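Local coordinates for succinylglutamate desuccinylase/aspartoacylase (Ruegeria sp. TM1040, PDB 3NA6), which probably hydrolyses an N-acyl amino acid, as its succinylglutamate desuccinylase and aspartoacylase relatives in the zinc exopeptidase clan do, at residues T82-I87 against L135-V140; A198-E201 against V205-T208; P89-P94 against D128-T133. All blocks are in the same frame, centred on the assembly; numbering follows the deposited sequence.

The three contacts lie within the catalytic domain, their centres 13 to 15 Å apart. Along the chain, interaction 1 joins strand 83-88 to the loop after helix 122-134, and interaction 3 falls between those two segments, joining the turn after the same strand to that helix. Interaction 2 follows, folding helix 195-200 back on strand 205-210. Interactions 1 and 2 reach the same mixed sheet and meet where Leu135 packs on Ala198 and Val199. Interactions 1 and 3 share a probable hydrogen bond from Leu135 N to Phe130 O, and Gln131 touches Ala198. Together they join helices 122-134 and 195-200, and the loop after the first, to the mixed sheet and the turn after strand 83-88.

Interaction 1 of 3, residues T82-I87 against L135-V140; sequences TGRLII and LPMADV. With CA (calcium ion), chain C.
Arg84 of strand 83-88 reaches across to Met137, a selenomethionine in the loop 135-140, and the two side chains cross obliquely. The polar side of the meeting brings Arg84 NH2 to 3.2 Å from Met137 O, which lies oblique to the guanidinium plane. Firmer bonds fix that group from elsewhere: NH1 donates to Leu13 O and NE to Thr51 OG1. The Arg84 chain leaves with CG opposite the backbone N and bends once, at chi3 (52°), which turns the guanidinium over Ile86; Ile86 CD1 sits 4.1 Å above one face, toward the rim.

Met137 has two conformers, and the contacts of its methyl belong to one and are uncertain. In it, CE makes an apolar contact with Ile86 CD1 at 4.2 Å and lies beside the guanidinium, 3.5 Å from Arg84 NH1.

Metal binding occurs just before the strand begins. Thr82 OG1 binds the calcium ion at 2.6 Å beside four waters and Gly237 O, and one of those waters also donates to Thr82 O at 3.2 Å.

Within the loop, Ala138 N bonds Leu135 O at 2.9 Å. In this alpha/beta domain the loop leads from helix 122-134 to strand 140-143, packing beside strand 83-88 of the mixed sheet. That strand runs between strands 36-46 and 51-55; Ile86 packs on Ile41, Thr51 and Leu53, while Leu85 and Ile87 pack on helix 64-75.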
ATOM      1  N   THR A  82     -32.293  11.933 -35.530  1.00 27.27           N
ATOM      2  CA  THR A  82     -33.766  11.856 -35.435  1.00 24.41           C
ATOM      3  C   THR A  82     -34.107  10.922 -34.276  1.00 25.07           C
ATOM      4  O   THR A  82     -34.151   9.701 -34.429  1.00 22.82           O
ATOM      5  CB  THR A  82     -34.390  11.350 -36.739  1.00 28.56           C
ATOM      6  OG1 THR A  82     -33.781  10.105 -37.105  1.00 25.99           O
ATOM      7  CG2 THR A  82     -34.189  12.398 -37.888  1.00 25.26           C
ATOM      8  N   GLY A  83     -34.304  11.511 -33.099  1.00 23.16           N
ATOM      9  CA  GLY A  83     -34.397  10.749 -31.864  1.00 23.34           C
ATOM     10  C   GLY A  83     -33.451  11.368 -30.843  1.00 22.12           C
ATOM     11  O   GLY A  83     -33.271  12.587 -30.808  1.00 23.35           O
ATOM     12  N   ARG A  84     -32.857  10.507 -30.033  1.00 21.17           N
ATOM     13  CA  ARG A  84     -31.994  10.926 -28.946  1.00 22.13           C
ATOM     14  C   ARG A  84     -30.874   9.950 -28.729  1.00 23.66           C
ATOM     15  O   ARG A  84     -31.091   8.733 -28.658  1.00 20.98           O
ATOM     16  CB  ARG A  84     -32.785  11.063 -27.667  1.00 21.87           C
ATOM     17  CG  ARG A  84     -31.921  11.500 -26.458  1.00 21.63           C
ATOM     18  CD  ARG A  84     -32.754  11.972 -25.292  1.00 19.24           C
ATOM     19  NE  ARG A  84     -33.785  10.999 -24.923  1.00 21.03           N
ATOM     20  CZ  ARG A  84     -34.501  11.047 -23.800  1.00 27.23           C
ATOM     21  NH1 ARG A  84     -34.305  11.997 -22.890  1.00 26.56           N
ATOM     22  NH2 ARG A  84     -35.414  10.116 -23.582  1.00 25.98           N
ATOM     23  N   LEU A  85     -29.670  10.495 -28.591  1.00 24.29           N
ATOM     24  CA  LEU A  85     -28.518   9.730 -28.117  1.00 21.12           C
ATOM     25  C   LEU A  85     -28.183  10.132 -26.673  1.00 20.91           C
ATOM     26  O   LEU A  85     -27.979  11.286 -26.410  1.00 21.87           O
ATOM     27  CB  LEU A  85     -27.316   9.993 -29.039  1.00 20.82           C
ATOM     28  CG  LEU A  85     -27.490   9.666 -30.524  1.00 18.61           C
ATOM     29  CD1 LEU A  85     -26.300  10.220 -31.326  1.00 23.23           C
ATOM     30  CD2 LEU A  85     -27.648   8.156 -30.748  1.00 16.82           C
ATOM     31  N   ILE A  86     -28.148   9.192 -25.728  1.00 20.04           N
ATOM     32  CA  ILE A  86     -27.600   9.466 -24.384  1.00 17.78           C
ATOM     33  C   ILE A  86     -26.277   8.687 -24.327  1.00 19.75           C
ATOM     34  O   ILE A  86     -26.286   7.430 -24.317  1.00 18.46           O
ATOM     35  CB  ILE A  86     -28.525   9.017 -23.268  1.00 16.37           C
ATOM     36  CG1 ILE A  86     -29.862   9.747 -23.380  1.00 21.48           C
ATOM     37  CG2 ILE A  86     -27.907   9.304 -21.897  1.00 23.67           C
ATOM     38  CD1 ILE A  86     -30.976   9.201 -22.473  1.00 18.18           C
ATOM     39  N   ILE A  87     -25.161   9.428 -24.346  1.00 18.37           N
ATOM     40  CA  ILE A  87     -23.827   8.874 -24.533  1.00 19.44           C
ATOM     41  C   ILE A  87     -23.024   8.987 -23.220  1.00 20.58           C
ATOM     42  O   ILE A  87     -22.786  10.083 -22.729  1.00 21.21           O
ATOM     43  CB  ILE A  87     -23.058   9.646 -25.616  1.00 20.68           C
ATOM     44  CG1 ILE A  87     -23.913   9.786 -26.886  1.00 21.19           C
ATOM     45  CG2 ILE A  87     -21.691   8.954 -25.870  1.00 20.33           C
ATOM     46  CD1 ILE A  87     -23.270  10.603 -28.039  1.00 18.22           C
ATOM     47  N   LEU A 135     -32.540   4.061 -18.124  1.00 24.70           N
ATOM     48  CA  LEU A 135     -33.111   2.977 -18.945  1.00 24.59           C
ATOM     49  C   LEU A 135     -34.598   3.189 -19.241  1.00 23.75           C
ATOM     50  O   LEU A 135     -35.018   2.961 -20.362  1.00 23.17           O
ATOM     51  CB  LEU A 135     -32.890   1.572 -18.348  1.00 25.18           C
ATOM     52  CG  LEU A 135     -31.503   0.961 -18.651  1.00 27.10           C
ATOM     53  CD1 LEU A 135     -31.258  -0.383 -17.912  1.00 20.04           C
ATOM     54  CD2 LEU A 135     -31.383   0.810 -20.152  1.00 19.31           C
ATOM     55  N   PRO A 136     -35.381   3.640 -18.254  1.00 24.02           N
ATOM     56  CA  PRO A 136     -36.779   3.840 -18.636  1.00 25.58           C
ATOM     57  C   PRO A 136     -37.020   4.902 -19.706  1.00 26.51           C
ATOM     58  O   PRO A 136     -38.080   4.880 -20.301  1.00 27.65           O
ATOM     59  CB  PRO A 136     -37.475   4.225 -17.323  1.00 24.30           C
ATOM     60  CG  PRO A 136     -36.637   3.606 -16.242  1.00 23.96           C
ATOM     61  CD  PRO A 136     -35.195   3.711 -16.789  1.00 21.61           C
HETATM   62  N   MSE A 137     -36.070   5.798 -19.957  0.50 24.77           N
HETATM   63  CA  MSE A 137     -36.242   6.767 -21.021  0.50 24.74           C
HETATM   64  C   MSE A 137     -35.638   6.279 -22.315  0.50 24.63           C
HETATM   65  O   MSE A 137     -35.786   6.939 -23.333  0.50 25.12           O
HETATM   66  CB  MSE A 137     -35.637   8.102 -20.616  0.50 25.19           C
HETATM   67  CG  MSE A 137     -36.412   8.771 -19.501  0.50 23.75           C
HETATM   68 SE   MSE A 137     -35.872  10.609 -19.305  0.38 28.41          SE
HETATM   69  CE  MSE A 137     -33.952  10.430 -19.759  0.50 12.60           C
ATOM     70  N   ALA A 138     -34.985   5.115 -22.295  1.00 24.19           N
ATOM     71  CA  ALA A 138     -34.401   4.548 -23.518  1.00 24.97           C
ATOM     72  C   ALA A 138     -35.276   3.492 -24.151  1.00 25.68           C
ATOM     73  O   ALA A 138     -35.892   2.691 -23.452  1.00 23.59           O
ATOM     74  CB  ALA A 138     -33.018   3.942 -23.233  1.00 23.28           C
ATOM     75  N   ASP A 139     -35.242   3.426 -25.483  1.00 26.66           N
ATOM     76  CA  ASP A 139     -35.866   2.317 -26.207  1.00 26.13           C
ATOM     77  C   ASP A 139     -34.901   1.160 -26.459  1.00 24.91           C
ATOM     78  O   ASP A 139     -35.295  -0.037 -26.475  1.00 23.60           O
ATOM     79  CB  ASP A 139     -36.417   2.862 -27.516  1.00 27.50           C
ATOM     80  CG  ASP A 139     -37.413   3.976 -27.278  1.00 28.77           C
ATOM     81  OD1 ASP A 139     -38.474   3.689 -26.695  1.00 35.34           O
ATOM     82  OD2 ASP A 139     -37.105   5.139 -27.605  1.00 24.57           O
ATOM     83  N   VAL A 140     -33.634   1.512 -26.636  1.00 22.30           N
ATOM     84  CA  VAL A 140     -32.592   0.528 -26.956  1.00 19.81           C
ATOM     85  C   VAL A 140     -31.329   0.876 -26.204  1.00 20.25           C
ATOM     86  O   VAL A 140     -31.161   2.017 -25.727  1.00 23.08           O
ATOM     87  CB  VAL A 140     -32.338   0.480 -28.485  1.00 21.58           C
ATOM     88  CG1 VAL A 140     -33.639   0.179 -29.194  1.00 21.18           C
ATOM     89  CG2 VAL A 140     -31.740   1.807 -29.000  1.00 20.56           C
TER
HETATM   90 CA    CA C 332     -35.208   8.322 -38.318  1.00 50.64          CA
HETATM   91  O   HOH W   1     -36.563   8.384 -36.077  1.00 21.13           O
HETATM   92  O   HOH W   2     -33.994   7.581 -40.358  1.00 30.91           O
HETATM   93  O   HOH W   3     -36.685   6.278 -38.668  1.00 34.30           O
HETATM   94  O   HOH W   4     -36.765  10.073 -39.263  1.00 32.77           O

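Interaction 2 of 3, residues A198-E201 against V205-T208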
ATOM      1  N   ALA A 198     -30.973  -6.296 -17.172  1.00 24.57           N
ATOM      2  CA  ALA A 198     -31.741  -5.107 -16.840  1.00 24.34           C
ATOM      3  C   ALA A 198     -32.449  -4.543 -18.090  1.00 26.16           C
ATOM      4  O   ALA A 198     -33.621  -4.169 -18.031  1.00 24.45           O
ATOM      5  CB  ALA A 198     -30.821  -4.033 -16.224  1.00 24.02           C
ATOM      6  N   VAL A 199     -31.731  -4.505 -19.209  1.00 21.51           N
ATOM      7  CA  VAL A 199     -32.292  -3.993 -20.461  1.00 21.31           C
ATOM      8  C   VAL A 199     -33.320  -4.955 -21.048  1.00 23.27           C
ATOM      9  O   VAL A 199     -34.467  -4.581 -21.298  1.00 26.28           O
ATOM     10  CB  VAL A 199     -31.198  -3.722 -21.490  1.00 17.26           C
ATOM     11  CG1 VAL A 199     -31.817  -3.153 -22.786  1.00 19.46           C
ATOM     12  CG2 VAL A 199     -30.143  -2.788 -20.884  1.00 16.54           C
ATOM     13  N   GLU A 200     -32.916  -6.198 -21.208  1.00 22.76           N
ATOM     14  CA  GLU A 200     -33.716  -7.197 -21.871  1.00 25.50           C
ATOM     15  C   GLU A 200     -35.012  -7.531 -21.133  1.00 23.27           C
ATOM     16  O   GLU A 200     -36.057  -7.754 -21.756  1.00 23.36           O
ATOM     17  CB  GLU A 200     -32.876  -8.453 -22.075  1.00 23.81           C
ATOM     18  CG  GLU A 200     -31.818  -8.264 -23.117  1.00 26.14           C
ATOM     19  CD  GLU A 200     -30.730  -9.337 -23.017  1.00 33.04           C
ATOM     20  OE1 GLU A 200     -30.774 -10.129 -22.051  1.00 27.05           O
ATOM     21  OE2 GLU A 200     -29.841  -9.370 -23.897  1.00 32.63           O
ATOM     22  N   GLU A 201     -34.976  -7.559 -19.812  1.00 24.25           N
ATOM     23  CA  GLU A 201     -36.196  -7.901 -19.082  1.00 24.42           C
ATOM     24  C   GLU A 201     -37.247  -6.800 -19.123  1.00 23.48           C
ATOM     25  O   GLU A 201     -38.425  -7.065 -18.827  1.00 21.95           O
ATOM     26  CB  GLU A 201     -35.894  -8.402 -17.653  1.00 26.41           C
ATOM     27  CG  GLU A 201     -35.592  -7.300 -16.669  1.00 36.76           C
ATOM     28  CD  GLU A 201     -35.326  -7.802 -15.227  1.00 47.30           C
ATOM     29  OE1 GLU A 201     -35.418  -9.033 -14.958  1.00 44.60           O
ATOM     30  OE2 GLU A 201     -35.015  -6.931 -14.375  1.00 34.69           O
ATOM     31  N   VAL A 205     -34.314  -3.935 -26.767  1.00 24.01           N
ATOM     32  CA  VAL A 205     -33.184  -4.448 -27.523  1.00 22.45           C
ATOM     33  C   VAL A 205     -31.866  -4.005 -26.899  1.00 23.92           C
ATOM     34  O   VAL A 205     -31.678  -2.825 -26.546  1.00 23.10           O
ATOM     35  CB  VAL A 205     -33.220  -3.995 -29.015  1.00 23.37           C
ATOM     36  CG1 VAL A 205     -31.909  -4.323 -29.706  1.00 18.35           C
ATOM     37  CG2 VAL A 205     -34.346  -4.677 -29.717  1.00 26.68           C
ATOM     38  N   LEU A 206     -30.972  -4.971 -26.741  1.00 22.69           N
ATOM     39  CA  LEU A 206     -29.650  -4.744 -26.233  1.00 23.49           C
ATOM     40  C   LEU A 206     -28.655  -5.215 -27.298  1.00 27.48           C
ATOM     41  O   LEU A 206     -28.817  -6.305 -27.851  1.00 26.27           O
ATOM     42  CB  LEU A 206     -29.401  -5.516 -24.926  1.00 25.62           C
ATOM     43  CG  LEU A 206     -27.897  -5.489 -24.576  1.00 31.32           C
ATOM     44  CD1 LEU A 206     -27.576  -4.348 -23.594  1.00 22.54           C
ATOM     45  CD2 LEU A 206     -27.413  -6.842 -24.121  1.00 32.07           C
ATOM     46  N   VAL A 207     -27.642  -4.386 -27.567  1.00 26.56           N
ATOM     47  CA  VAL A 207     -26.520  -4.732 -28.460  1.00 26.54           C
ATOM     48  C   VAL A 207     -25.284  -4.774 -27.578  1.00 24.60           C
ATOM     49  O   VAL A 207     -25.037  -3.853 -26.783  1.00 19.73           O
ATOM     50  CB  VAL A 207     -26.392  -3.655 -29.579  1.00 24.51           C
ATOM     51  CG1 VAL A 207     -25.042  -3.701 -30.269  1.00 21.92           C
ATOM     52  CG2 VAL A 207     -27.537  -3.807 -30.550  1.00 32.20           C
ATOM     53  N   THR A 208     -24.559  -5.875 -27.621  1.00 24.76           N
ATOM     54  CA  THR A 208     -23.363  -6.010 -26.815  1.00 25.08           C
ATOM     55  C   THR A 208     -22.235  -6.596 -27.649  1.00 25.12           C
ATOM     56  O   THR A 208     -22.459  -7.162 -28.724  1.00 25.65           O
ATOM     57  CB  THR A 208     -23.602  -6.779 -25.486  1.00 29.13           C
ATOM     58  OG1 THR A 208     -22.450  -6.652 -24.635  1.00 25.45           O
ATOM     59  CG2 THR A 208     -23.926  -8.259 -25.712  1.00 25.17           C
TER
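Val199, near the end of helix 195-200, and Leu206, near the start of strand 205-210, set their side chains at about a right angle. Both methyls of Val199 take part: CG1 lies 4.0 Å from Leu206 CB and CG2 4.0 Å from Leu206 CD1, so one methyl meets the base of the leucine and the other a branch at its end. CG1 also comes within 3.8 Å of Val205 O, so this methyl packs against the strand backbone as well. Glu200 adds a second approach, slanting across Leu206. Its CG is 4.1 Å from Leu206 CB, and the chain runs on extended until OE2 stands 3.5 Å from Leu206 CD2. Leu206 CG is opposite its backbone N (chi1 168°), which sends CD1 to Val199 and CD2 to Glu200.

The chain thus leaves a short helix, turns through a short connection and enters an inner strand of the domain's mixed sheet, with the helix folded back over one sheet face. Val205 and Val207 point away from it and pack on helix 165-178, which lies on the other face: the helix-sheet-helix layering of an alpha/beta domain.

Farther out, the buried carboxylate of Glu200 has a polar partner in His160 ND1, which is hydrogen-bonded to OE2. His160 belongs to strand 156-160, antiparallel neighbour of 205-210, and also touches Leu206. On the strand's other edge, Val205 and Val207 pair with strand 140-143, whose Ala141 meets Val199, and Leu135 closes in on Val199 from the loop before it.

Interaction 3 of 3, residues P89-P94 against D128-T133; sequences PYFNYP and DYFQRT
This is a buried aromatic contact between the turn that follows strand 83-88 and helix 122-134. Phe91 and Phe130 come from opposite directions, and Phe91 CE1 points at one face of the Phe130 ring, 3.3 Å above its centre. The ring planes make an angle of 43° and the centroids are 4.4 Å apart, an oblique pairing. CE1 is nearly equidistant from all six carbons of the Phe130 ring, the nearest being CE2 at 3.4 Å. Phe91 CG lies opposite the backbone N (chi1 -171°), carrying the ring across to the helix.

Leu53 and Thr55 of strand 51-55 pack on Phe130, Thr55 also touches Phe91, and Tyr195 meets the Phe91 ring edge-to-face. On the helix, Arg132 grips Asp128 side-on, NE to OD1 at 2.9 Å and NH2 to OD2 at 3.0 Å.

In the turn, Asn92 is the centre of an inverse gamma turn, with a weak Tyr93 N to Phe91 O bond, and occupies the N-cap position of helix 93-97, its OD1 making a weak bond to Ala95 N. Tyr90 OH bonds Ser289 O of a second subunit. The strand-to-helix turn of this alpha/beta domain is thus packed through its aromatic ring against helix 122-134, and Phe91 lies near, without touching, a possible empty metal site (His59, Glu62, His145), consistent with the zinc site of this family.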
ATOM      1  N   PRO A  89     -19.498   7.514 -22.268  1.00 21.25           N
ATOM      2  CA  PRO A  89     -18.336   6.718 -22.718  1.00 20.07           C
ATOM      3  C   PRO A  89     -17.637   5.960 -21.601  1.00 20.26           C
ATOM      4  O   PRO A  89     -17.015   4.935 -21.857  1.00 20.27           O
ATOM      5  CB  PRO A  89     -17.384   7.750 -23.322  1.00 21.52           C
ATOM      6  CG  PRO A  89     -18.078   9.084 -23.236  1.00 26.99           C
ATOM      7  CD  PRO A  89     -19.292   8.964 -22.403  1.00 20.53           C
ATOM      8  N   TYR A  90     -17.721   6.493 -20.384  1.00 21.05           N
ATOM      9  CA  TYR A  90     -17.075   5.914 -19.222  1.00 20.58           C
ATOM     10  C   TYR A  90     -18.131   5.592 -18.149  1.00 19.67           C
ATOM     11  O   TYR A  90     -18.413   6.382 -17.276  1.00 22.40           O
ATOM     12  CB  TYR A  90     -16.012   6.868 -18.687  1.00 21.64           C
ATOM     13  CG  TYR A  90     -15.102   7.511 -19.689  1.00 21.86           C
ATOM     14  CD1 TYR A  90     -14.393   6.757 -20.601  1.00 16.67           C
ATOM     15  CD2 TYR A  90     -14.883   8.887 -19.666  1.00 23.71           C
ATOM     16  CE1 TYR A  90     -13.477   7.365 -21.512  1.00 20.55           C
ATOM     17  CE2 TYR A  90     -13.987   9.506 -20.544  1.00 20.15           C
ATOM     18  CZ  TYR A  90     -13.295   8.730 -21.493  1.00 20.01           C
ATOM     19  OH  TYR A  90     -12.405   9.345 -22.366  1.00 17.75           O
ATOM     20  N   PHE A  91     -18.737   4.418 -18.269  1.00 20.03           N
ATOM     21  CA  PHE A  91     -19.891   3.995 -17.485  1.00 19.41           C
ATOM     22  C   PHE A  91     -19.504   3.746 -16.015  1.00 20.07           C
ATOM     23  O   PHE A  91     -20.036   4.377 -15.121  1.00 18.88           O
ATOM     24  CB  PHE A  91     -20.427   2.755 -18.177  1.00 22.09           C
ATOM     25  CG  PHE A  91     -21.763   2.225 -17.688  1.00 21.64           C
ATOM     26  CD1 PHE A  91     -22.589   2.907 -16.828  1.00 23.13           C
ATOM     27  CD2 PHE A  91     -22.182   0.997 -18.175  1.00 21.66           C
ATOM     28  CE1 PHE A  91     -23.788   2.367 -16.444  1.00 21.64           C
ATOM     29  CE2 PHE A  91     -23.397   0.456 -17.806  1.00 25.67           C
ATOM     30  CZ  PHE A  91     -24.187   1.125 -16.944  1.00 21.12           C
ATOM     31  N   ASN A  92     -18.581   2.839 -15.741  1.00 22.09           N
ATOM     32  CA  ASN A  92     -18.021   2.778 -14.387  1.00 20.83           C
ATOM     33  C   ASN A  92     -16.856   3.734 -14.354  1.00 18.13           C
ATOM     34  O   ASN A  92     -15.680   3.333 -14.414  1.00 18.34           O
ATOM     35  CB  ASN A  92     -17.580   1.383 -13.971  1.00 20.08           C
ATOM     36  CG  ASN A  92     -17.259   1.312 -12.497  1.00 29.71           C
ATOM     37  OD1 ASN A  92     -17.114   2.359 -11.837  1.00 24.09           O
ATOM     38  ND2 ASN A  92     -17.213   0.097 -11.949  1.00 20.99           N
ATOM     39  N   TYR A  93     -17.198   5.004 -14.233  1.00 18.75           N
ATOM     40  CA  TYR A  93     -16.230   6.061 -14.368  1.00 16.54           C
ATOM     41  C   TYR A  93     -15.044   5.903 -13.415  1.00 18.79           C
ATOM     42  O   TYR A  93     -13.891   5.985 -13.842  1.00 19.30           O
ATOM     43  CB  TYR A  93     -16.896   7.430 -14.276  1.00 15.64           C
ATOM     44  CG  TYR A  93     -15.916   8.582 -14.443  1.00 19.60           C
ATOM     45  CD1 TYR A  93     -15.155   8.718 -15.591  1.00 24.74           C
ATOM     46  CD2 TYR A  93     -15.739   9.507 -13.432  1.00 28.20           C
ATOM     47  CE1 TYR A  93     -14.269   9.757 -15.736  1.00 28.42           C
ATOM     48  CE2 TYR A  93     -14.835  10.540 -13.561  1.00 24.98           C
ATOM     49  CZ  TYR A  93     -14.116  10.659 -14.714  1.00 26.41           C
ATOM     50  OH  TYR A  93     -13.240  11.688 -14.823  1.00 25.93           O
ATOM     51  N   PRO A  94     -15.308   5.615 -12.141  1.00 20.38           N
ATOM     52  CA  PRO A  94     -14.160   5.404 -11.241  1.00 22.11           C
ATOM     53  C   PRO A  94     -13.243   4.270 -11.672  1.00 21.93           C
ATOM     54  O   PRO A  94     -12.006   4.441 -11.605  1.00 20.89           O
ATOM     55  CB  PRO A  94     -14.828   5.142  -9.885  1.00 24.34           C
ATOM     56  CG  PRO A  94     -16.133   5.913  -9.994  1.00 22.23           C
ATOM     57  CD  PRO A  94     -16.578   5.618 -11.392  1.00 24.02           C
ATOM     58  N   ASP A 128     -28.313   1.858  -9.947  1.00 20.81           N
ATOM     59  CA  ASP A 128     -29.671   2.268  -9.620  1.00 23.75           C
ATOM     60  C   ASP A 128     -30.168   3.435 -10.490  1.00 23.08           C
ATOM     61  O   ASP A 128     -31.339   3.497 -10.854  1.00 22.58           O
ATOM     62  CB  ASP A 128     -29.784   2.644  -8.139  1.00 25.08           C
ATOM     63  CG  ASP A 128     -31.161   3.130  -7.782  1.00 25.28           C
ATOM     64  OD1 ASP A 128     -32.061   2.275  -7.574  1.00 25.41           O
ATOM     65  OD2 ASP A 128     -31.341   4.358  -7.766  1.00 24.24           O
ATOM     66  N   TYR A 129     -29.282   4.367 -10.795  1.00 23.67           N
ATOM     67  CA  TYR A 129     -29.644   5.507 -11.622  1.00 21.70           C
ATOM     68  C   TYR A 129     -29.941   5.047 -13.048  1.00 19.73           C
ATOM     69  O   TYR A 129     -30.858   5.545 -13.697  1.00 20.05           O
ATOM     70  CB  TYR A 129     -28.534   6.575 -11.606  1.00 21.51           C
ATOM     71  CG  TYR A 129     -28.908   7.833 -12.337  1.00 22.11           C
ATOM     72  CD1 TYR A 129     -29.806   8.744 -11.788  1.00 21.92           C
ATOM     73  CD2 TYR A 129     -28.376   8.117 -13.568  1.00 22.10           C
ATOM     74  CE1 TYR A 129     -30.150   9.884 -12.474  1.00 25.67           C
ATOM     75  CE2 TYR A 129     -28.704   9.254 -14.233  1.00 22.41           C
ATOM     76  CZ  TYR A 129     -29.590  10.116 -13.703  1.00 23.64           C
ATOM     77  OH  TYR A 129     -29.906  11.240 -14.405  1.00 23.82           O
ATOM     78  N   PHE A 130     -29.131   4.124 -13.556  1.00 17.86           N
ATOM     79  CA  PHE A 130     -29.382   3.565 -14.877  1.00 18.57           C
ATOM     80  C   PHE A 130     -30.656   2.745 -14.881  1.00 19.58           C
ATOM     81  O   PHE A 130     -31.464   2.892 -15.785  1.00 23.21           O
ATOM     82  CB  PHE A 130     -28.157   2.789 -15.409  1.00 18.30           C
ATOM     83  CG  PHE A 130     -27.105   3.703 -16.037  1.00 19.92           C
ATOM     84  CD1 PHE A 130     -26.416   4.626 -15.241  1.00 19.96           C
ATOM     85  CD2 PHE A 130     -26.876   3.700 -17.390  1.00 24.85           C
ATOM     86  CE1 PHE A 130     -25.524   5.481 -15.773  1.00 19.06           C
ATOM     87  CE2 PHE A 130     -25.962   4.573 -17.948  1.00 22.29           C
ATOM     88  CZ  PHE A 130     -25.276   5.450 -17.139  1.00 23.35           C
ATOM     89  N   GLN A 131     -30.840   1.891 -13.877  1.00 21.64           N
ATOM     90  CA  GLN A 131     -32.035   1.037 -13.779  1.00 22.60           C
ATOM     91  C   GLN A 131     -33.345   1.829 -13.746  1.00 24.89           C
ATOM     92  O   GLN A 131     -34.272   1.521 -14.487  1.00 25.00           O
ATOM     93  CB  GLN A 131     -31.965   0.204 -12.503  1.00 21.93           C
ATOM     94  CG  GLN A 131     -33.136  -0.775 -12.272  1.00 21.28           C
ATOM     95  CD  GLN A 131     -33.076  -2.011 -13.160  1.00 30.23           C
ATOM     96  OE1 GLN A 131     -32.011  -2.595 -13.364  1.00 26.39           O
ATOM     97  NE2 GLN A 131     -34.229  -2.407 -13.702  1.00 20.31           N
ATOM     98  N   ARG A 132     -33.411   2.850 -12.894  1.00 24.60           N
ATOM     99  CA  ARG A 132     -34.680   3.544 -12.618  1.00 27.47           C
ATOM    100  C   ARG A 132     -34.847   4.888 -13.314  1.00 25.98           C
ATOM    101  O   ARG A 132     -35.970   5.361 -13.443  1.00 27.05           O
ATOM    102  CB  ARG A 132     -34.875   3.708 -11.103  1.00 27.21           C
ATOM    103  CG  ARG A 132     -35.051   2.343 -10.394  1.00 26.12           C
ATOM    104  CD  ARG A 132     -35.638   2.462  -8.991  1.00 26.78           C
ATOM    105  NE  ARG A 132     -34.741   3.261  -8.163  1.00 26.76           N
ATOM    106  CZ  ARG A 132     -35.083   4.297  -7.406  1.00 34.43           C
ATOM    107  NH1 ARG A 132     -36.352   4.658  -7.265  1.00 35.58           N
ATOM    108  NH2 ARG A 132     -34.140   4.947  -6.751  1.00 27.36           N
ATOM    109  N   THR A 133     -33.766   5.514 -13.775  1.00 23.89           N
ATOM    110  CA  THR A 133     -33.891   6.828 -14.381  1.00 22.30           C
ATOM    111  C   THR A 133     -33.559   6.801 -15.858  1.00 22.42           C
ATOM    112  O   THR A 133     -34.384   7.188 -16.668  1.00 23.11           O
ATOM    113  CB  THR A 133     -33.051   7.901 -13.637  1.00 26.51           C
ATOM    114  OG1 THR A 133     -33.427   7.890 -12.263  1.00 20.94           O
ATOM    115  CG2 THR A 133     -33.295   9.301 -14.211  1.00 25.20           C
TER